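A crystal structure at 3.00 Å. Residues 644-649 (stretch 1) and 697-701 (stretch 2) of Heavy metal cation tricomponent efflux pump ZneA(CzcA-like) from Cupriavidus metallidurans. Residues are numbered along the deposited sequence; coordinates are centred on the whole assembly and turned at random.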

# COMPACT_ATOMS: atom_id res chain seq x y z
N THR C 644 -7.33 46.04 -16.87
CA THR C 644 -7.27 44.63 -17.22
C THR C 644 -5.86 44.15 -17.52
O THR C 644 -5.41 44.21 -18.66
N GLN C 645 -5.15 43.68 -16.49
CA GLN C 645 -3.86 43.04 -16.70
C GLN C 645 -4.00 41.55 -17.07
O GLN C 645 -4.68 40.80 -16.38
N VAL C 646 -3.35 41.14 -18.16
CA VAL C 646 -3.61 39.82 -18.73
C VAL C 646 -2.38 38.92 -18.86
O VAL C 646 -1.45 39.22 -19.61
N GLY C 647 -2.40 37.79 -18.14
CA GLY C 647 -1.34 36.80 -18.24
C GLY C 647 -1.66 35.78 -19.31
O GLY C 647 -2.80 35.35 -19.42
N PHE C 648 -0.65 35.40 -20.09
CA PHE C 648 -0.84 34.49 -21.22
C PHE C 648 -0.23 33.10 -21.01
O PHE C 648 0.97 32.96 -20.75
N SER C 649 -1.07 32.07 -21.16
CA SER C 649 -0.66 30.68 -20.98
C SER C 649 -1.59 29.72 -21.72
O SER C 649 -2.23 30.10 -22.70
N GLN C 697 7.49 39.44 -21.24
CA GLN C 697 6.27 39.92 -21.88
C GLN C 697 5.25 40.46 -20.88
O GLN C 697 4.94 41.65 -20.89
N ASP C 698 4.71 39.59 -20.04
CA ASP C 698 3.82 40.03 -18.98
C ASP C 698 4.60 39.99 -17.67
O ASP C 698 5.42 39.10 -17.49
N VAL C 699 4.36 40.96 -16.79
CA VAL C 699 4.99 40.97 -15.46
C VAL C 699 4.03 41.55 -14.42
O VAL C 699 3.53 42.66 -14.60
N ILE C 700 3.78 40.81 -13.35
CA ILE C 700 2.94 41.32 -12.26
C ILE C 700 3.32 40.75 -10.91
O ILE C 700 4.05 39.77 -10.82
N ILE C 701 2.83 41.38 -9.84
CA ILE C 701 2.99 40.83 -8.50
C ILE C 701 1.79 39.94 -8.22
O ILE C 701 0.66 40.43 -8.13

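The two stretches lie in one chain and meet through a small interface that buries 225 Å² in total. No hydrogen bond joins them. The backbones are well apart: the CA atoms of Gly647 and Asp698 are 6.1 Å from each other, and those of Gln645 and Ile700 are 8.3 Å apart. Side chains of stretch 2 reach both side-chain and backbone atoms of stretch 1, and Asp698 and Ile700 supply the largest covered areas.

Thr644 precedes the strand and takes no part. Its chi1 is m, and its side chain is out of reach of stretch 2.

Gln645 opens the strand with its CA-to-CB bond toward stretch 2. Chi1 is m, chi2 is t and chi3 is 73°. This extended chain carries the amide across the wide gap to Ile700, where Gln645 OE1 lies 3.3 Å from Ile700 CG2. The contact sets a polar oxygen against a methyl group, so it is packing without a polar partner. Ile700 also points toward stretch 1. Its chi1 of 25° falls between wells, while chi2 is t.

Val646 points away, with chi1 t. Its side chain makes no close contact with stretch 2; the backbone does instead. Val646 O is 3.1 Å from Asp698 OD1. Both atoms are acceptors, so this close approach is not a hydrogen bond.

Gly647 has no side chain. Its CA is 4.4 Å from Asp698 OD2. An ideal CB here would point sideways and lie 4.7 Å from Ile700 CD1.

Phe648 points toward stretch 2, with chi1 m at -82° and chi2 at -92°. Its ring meets Asp698 at the edge: Phe648 CD2 is 3.9 Å from Asp698 OD2, which lies near the ring plane. The backbone Phe648 N is 3.7 Å from the same Asp698 OD2, but no hydrogen bond is formed. Asp698 itself points toward stretch 1, with chi1 m and chi2 at -73°. This directs its carboxylate to the backbone of Val646, Gly647 and Phe648. OD2 is hydrogen-bonded elsewhere in the structure.

Ser649 ends the stretch out of reach of stretch 2. Its chi1 is p, and OG is hydrogen-bonded elsewhere in the structure.

On stretch 2, Val699 points away with chi1 t. Gln697 and Ile701 make no contact. The inward side chains of this stretch are thus Asp698 and Ile700, on alternate residues, with Val699 turned away between them.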

# COMPACT_ATOMS: atom_id res chain seq x y z
CB THR C 644 -8.13 44.35 -18.46
OG1 THR C 644 -9.43 44.93 -18.28
CG2 THR C 644 -8.28 42.86 -18.68
CB GLN C 645 -2.99 43.18 -15.45
CG GLN C 645 -2.78 44.61 -15.03
CD GLN C 645 -1.45 44.80 -14.33
OE1 GLN C 645 -0.39 44.78 -14.96
NE2 GLN C 645 -1.49 44.99 -13.01
CB VAL C 646 -4.23 39.94 -20.12
CG1 VAL C 646 -4.43 38.58 -20.73
CG2 VAL C 646 -5.55 40.70 -20.04
CB PHE C 648 -0.27 35.11 -22.50
CG PHE C 648 -1.19 36.08 -23.16
CD1 PHE C 648 -2.07 35.67 -24.15
CD2 PHE C 648 -1.17 37.42 -22.82
CE1 PHE C 648 -2.92 36.57 -24.77
CE2 PHE C 648 -2.02 38.33 -23.44
CZ PHE C 648 -2.89 37.90 -24.42
CB SER C 649 -0.59 30.32 -19.49
OG SER C 649 -1.62 30.97 -18.76
CB GLN C 697 5.65 38.84 -22.76
CG GLN C 697 4.86 39.40 -23.93
CD GLN C 697 5.75 39.98 -25.01
OE1 GLN C 697 6.98 39.96 -24.90
NE2 GLN C 697 5.14 40.50 -26.07
CB ASP C 698 2.59 39.13 -18.89
CG ASP C 698 1.96 38.87 -20.25
OD1 ASP C 698 1.32 39.79 -20.81
OD2 ASP C 698 2.10 37.73 -20.76
CB VAL C 699 6.28 41.82 -15.42
CG1 VAL C 699 6.70 42.08 -13.97
CG2 VAL C 699 7.41 41.15 -16.17
CB ILE C 700 1.45 41.04 -12.51
CG1 ILE C 700 1.28 39.84 -13.43
CG2 ILE C 700 0.77 42.26 -13.10
CD1 ILE C 700 -0.13 39.66 -13.94
CB ILE C 701 3.06 41.93 -7.43
CG1 ILE C 701 4.36 42.73 -7.56
CG2 ILE C 701 2.95 41.33 -6.03
CD1 ILE C 701 4.57 43.74 -6.45